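Local coordinates for carbohydrate binding protein (Flavobacterium johnsoniae, PDB 3HZB) that binds calcium through its betagamma-crystallin domain and, as a whole protein, probably also binds carbohydrate, at the interface of chains A and B. Sequence-based numbering; all coordinates share one arbitrary frame. Chains: chain A/B, Carbohydrate binding protein.

The interface of chains A and B. Residues chain A 4, 6, 42, 67; chain B 43, 45, 65-66.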
ATOM      1  N   THR A   4       2.874  -8.686  -2.199  1.00 14.84           N
ATOM      2  CA  THR A   4       4.312  -8.906  -2.231  1.00 14.45           C
ATOM      3  C   THR A   4       4.804  -8.901  -0.788  1.00 14.52           C
ATOM      4  O   THR A   4       4.545  -7.956  -0.036  1.00 13.00           O
ATOM      5  CB  THR A   4       5.060  -7.821  -3.040  1.00 14.92           C
ATOM      6  OG1 THR A   4       4.631  -7.865  -4.407  1.00 14.37           O
ATOM      7  CG2 THR A   4       6.564  -8.069  -2.991  1.00 16.25           C
ATOM      8  N   TYR A   6       7.991  -9.056   1.900  1.00 13.12           N
ATOM      9  CA  TYR A   6       9.414  -8.755   1.995  1.00 12.55           C
ATOM     10  C   TYR A   6      10.085  -9.240   3.262  1.00 13.55           C
ATOM     11  O   TYR A   6       9.481  -9.257   4.342  1.00 12.73           O
ATOM     12  CB  TYR A   6       9.640  -7.250   1.892  1.00 13.26           C
ATOM     13  CG  TYR A   6       9.066  -6.613   0.651  1.00 14.23           C
ATOM     14  CD1 TYR A   6       7.700  -6.347   0.545  1.00 15.44           C
ATOM     15  CD2 TYR A   6       9.893  -6.254  -0.413  1.00 14.56           C
ATOM     16  CE1 TYR A   6       7.172  -5.733  -0.589  1.00 14.20           C
ATOM     17  CE2 TYR A   6       9.376  -5.644  -1.550  1.00 13.40           C
ATOM     18  CZ  TYR A   6       8.017  -5.384  -1.633  1.00 16.24           C
ATOM     19  OH  TYR A   6       7.502  -4.779  -2.754  1.00 16.73           O
ATOM     20  N   ARG A  42       3.141  -5.546   0.686  1.00 12.39           N
ATOM     21  CA  ARG A  42       2.307  -4.643  -0.088  1.00 12.20           C
ATOM     22  C   ARG A  42       1.028  -5.380  -0.432  1.00 14.71           C
ATOM     23  O   ARG A  42       1.062  -6.566  -0.788  1.00 13.82           O
ATOM     24  CB  ARG A  42       3.006  -4.223  -1.382  1.00 13.06           C
ATOM     25  CG  ARG A  42       4.236  -3.348  -1.204  1.00 11.37           C
ATOM     26  CD  ARG A  42       4.869  -3.090  -2.570  1.00 12.87           C
ATOM     27  NE  ARG A  42       6.122  -2.349  -2.491  1.00 14.70           N
ATOM     28  CZ  ARG A  42       6.216  -1.029  -2.362  1.00 16.42           C
ATOM     29  NH1 ARG A  42       5.121  -0.279  -2.297  1.00 14.23           N
ATOM     30  NH2 ARG A  42       7.412  -0.458  -2.307  1.00 14.43           N
ATOM     31  N   ASP A  67      -0.884  -1.764   2.678  1.00 13.33           N
ATOM     32  CA  ASP A  67       0.555  -1.920   2.876  1.00 14.48           C
ATOM     33  C   ASP A  67       0.958  -1.770   4.340  1.00 14.54           C
ATOM     34  O   ASP A  67       0.535  -0.833   5.017  1.00 12.72           O
ATOM     35  CB  ASP A  67       1.341  -0.883   2.059  1.00 13.45           C
ATOM     36  CG  ASP A  67       1.145  -1.033   0.560  1.00 14.51           C
ATOM     37  OD1 ASP A  67       0.604  -2.068   0.119  1.00 14.45           O
ATOM     38  OD2 ASP A  67       1.550  -0.109  -0.176  1.00 13.21           O
TER
ATOM     39  N   ILE B  43      -1.622   3.055  -2.885  1.00 15.85           N
ATOM     40  CA  ILE B  43      -0.821   3.065  -4.093  1.00 16.32           C
ATOM     41  C   ILE B  43      -0.423   1.662  -4.516  1.00 16.27           C
ATOM     42  O   ILE B  43       0.232   0.923  -3.775  1.00 14.79           O
ATOM     43  CB  ILE B  43       0.406   3.999  -3.935  1.00 18.71           C
ATOM     44  CG1 ILE B  43       1.603   3.436  -4.690  1.00 19.48           C
ATOM     45  CG2 ILE B  43       0.674   4.269  -2.473  1.00 21.91           C
ATOM     46  CD1 ILE B  43       2.777   4.347  -4.660  1.00 22.21           C
ATOM     47  N   GLN B  45       1.426  -1.338  -6.180  1.00 17.00           N
ATOM     48  CA  GLN B  45       2.821  -1.659  -6.420  1.00 18.61           C
ATOM     49  C   GLN B  45       3.160  -1.397  -7.883  1.00 16.39           C
ATOM     50  O   GLN B  45       2.384  -1.741  -8.781  1.00 16.70           O
ATOM     51  CB  GLN B  45       3.067  -3.129  -6.097  1.00 20.29           C
ATOM     52  CG  GLN B  45       4.522  -3.526  -6.024  1.00 25.26           C
ATOM     53  CD  GLN B  45       4.675  -5.020  -5.854  1.00 28.33           C
ATOM     54  OE1 GLN B  45       3.901  -5.653  -5.133  1.00 29.22           O
ATOM     55  NE2 GLN B  45       5.676  -5.594  -6.511  1.00 31.64           N
ATOM     56  N   ASN B  65       5.145   6.166  -2.244  1.00 16.99           N
ATOM     57  CA  ASN B  65       5.338   4.945  -3.020  1.00 17.37           C
ATOM     58  C   ASN B  65       4.790   3.680  -2.364  1.00 17.18           C
ATOM     59  O   ASN B  65       5.109   2.568  -2.786  1.00 15.43           O
ATOM     60  CB  ASN B  65       6.819   4.760  -3.351  1.00 21.03           C
ATOM     61  CG  ASN B  65       7.710   5.008  -2.162  1.00 23.17           C
ATOM     62  OD1 ASN B  65       7.421   4.558  -1.056  1.00 24.98           O
ATOM     63  ND2 ASN B  65       8.810   5.721  -2.382  1.00 25.75           N
ATOM     64  N   SER B  66       3.966   3.864  -1.337  1.00 16.12           N
ATOM     65  CA  SER B  66       3.330   2.760  -0.620  1.00 15.92           C
ATOM     66  C   SER B  66       2.155   3.382   0.128  1.00 15.18           C
ATOM     67  O   SER B  66       2.172   4.581   0.414  1.00 14.68           O
ATOM     68  CB  SER B  66       4.311   2.104   0.361  1.00 15.91           C
ATOM     69  OG  SER B  66       4.748   3.019   1.351  1.00 13.94           O
TER
HETATM   70  O   HOH W   1       2.425  -0.631  -2.625  1.00 15.14           O
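A:Arg42 reaches from strand 40-43 of one betagamma-crystallin domain to the backbone of B:Asn65 in the other, at one patch of a two-fold symmetric interface whose biological role the structure alone does not establish. Among the direct polar contacts, NH1 of A:Arg42 donates to the carbonyl O of B:Asn65 at 2.9 Å. The donor lies in the carbonyl plane, while the acceptor sits 15° out of the guanidinium plane. Arginine suits this place because its long chain, extended from CG to NE, spans the gap and still presents several N-H groups. On the same side of the interface, NE of A:Arg42 donates to the phenolic OH of A:Tyr6 at 2.8 Å, almost exactly in the guanidinium plane, and this second-shell bond should limit rotation of the group.

Water extends the network. NH1 of A:Arg42 also meets water 1 at 2.7 Å, and that water joins the carboxylate OD2 of A:Asp67 to the backbone O of B:Ile43. Ile43 and Asp67 are both calcium-site residues of this protein; in this contact a water lies between them. The nearby carboxylate probably steadies the arginine's positive charge.

Packing is carried by B:Gln45, whose CG stands anti to the backbone N (chi1 -168°) and sends an extended chain across the arginine at about a right angle. Its CG touches A:Arg42 CD at 3.5 Å. Glutamine thus offers methylenes to the arginine and an amide to strand 3-6, where the hydroxyl OG1 of A:Thr4 probably donates to the amide oxygen OE1 of B:Gln45, though their modelled 2.4 Å separation is doubtful in detail. Beside the water, A:Asp67 OD2 lies 3.4 Å from B:Ser66 CA.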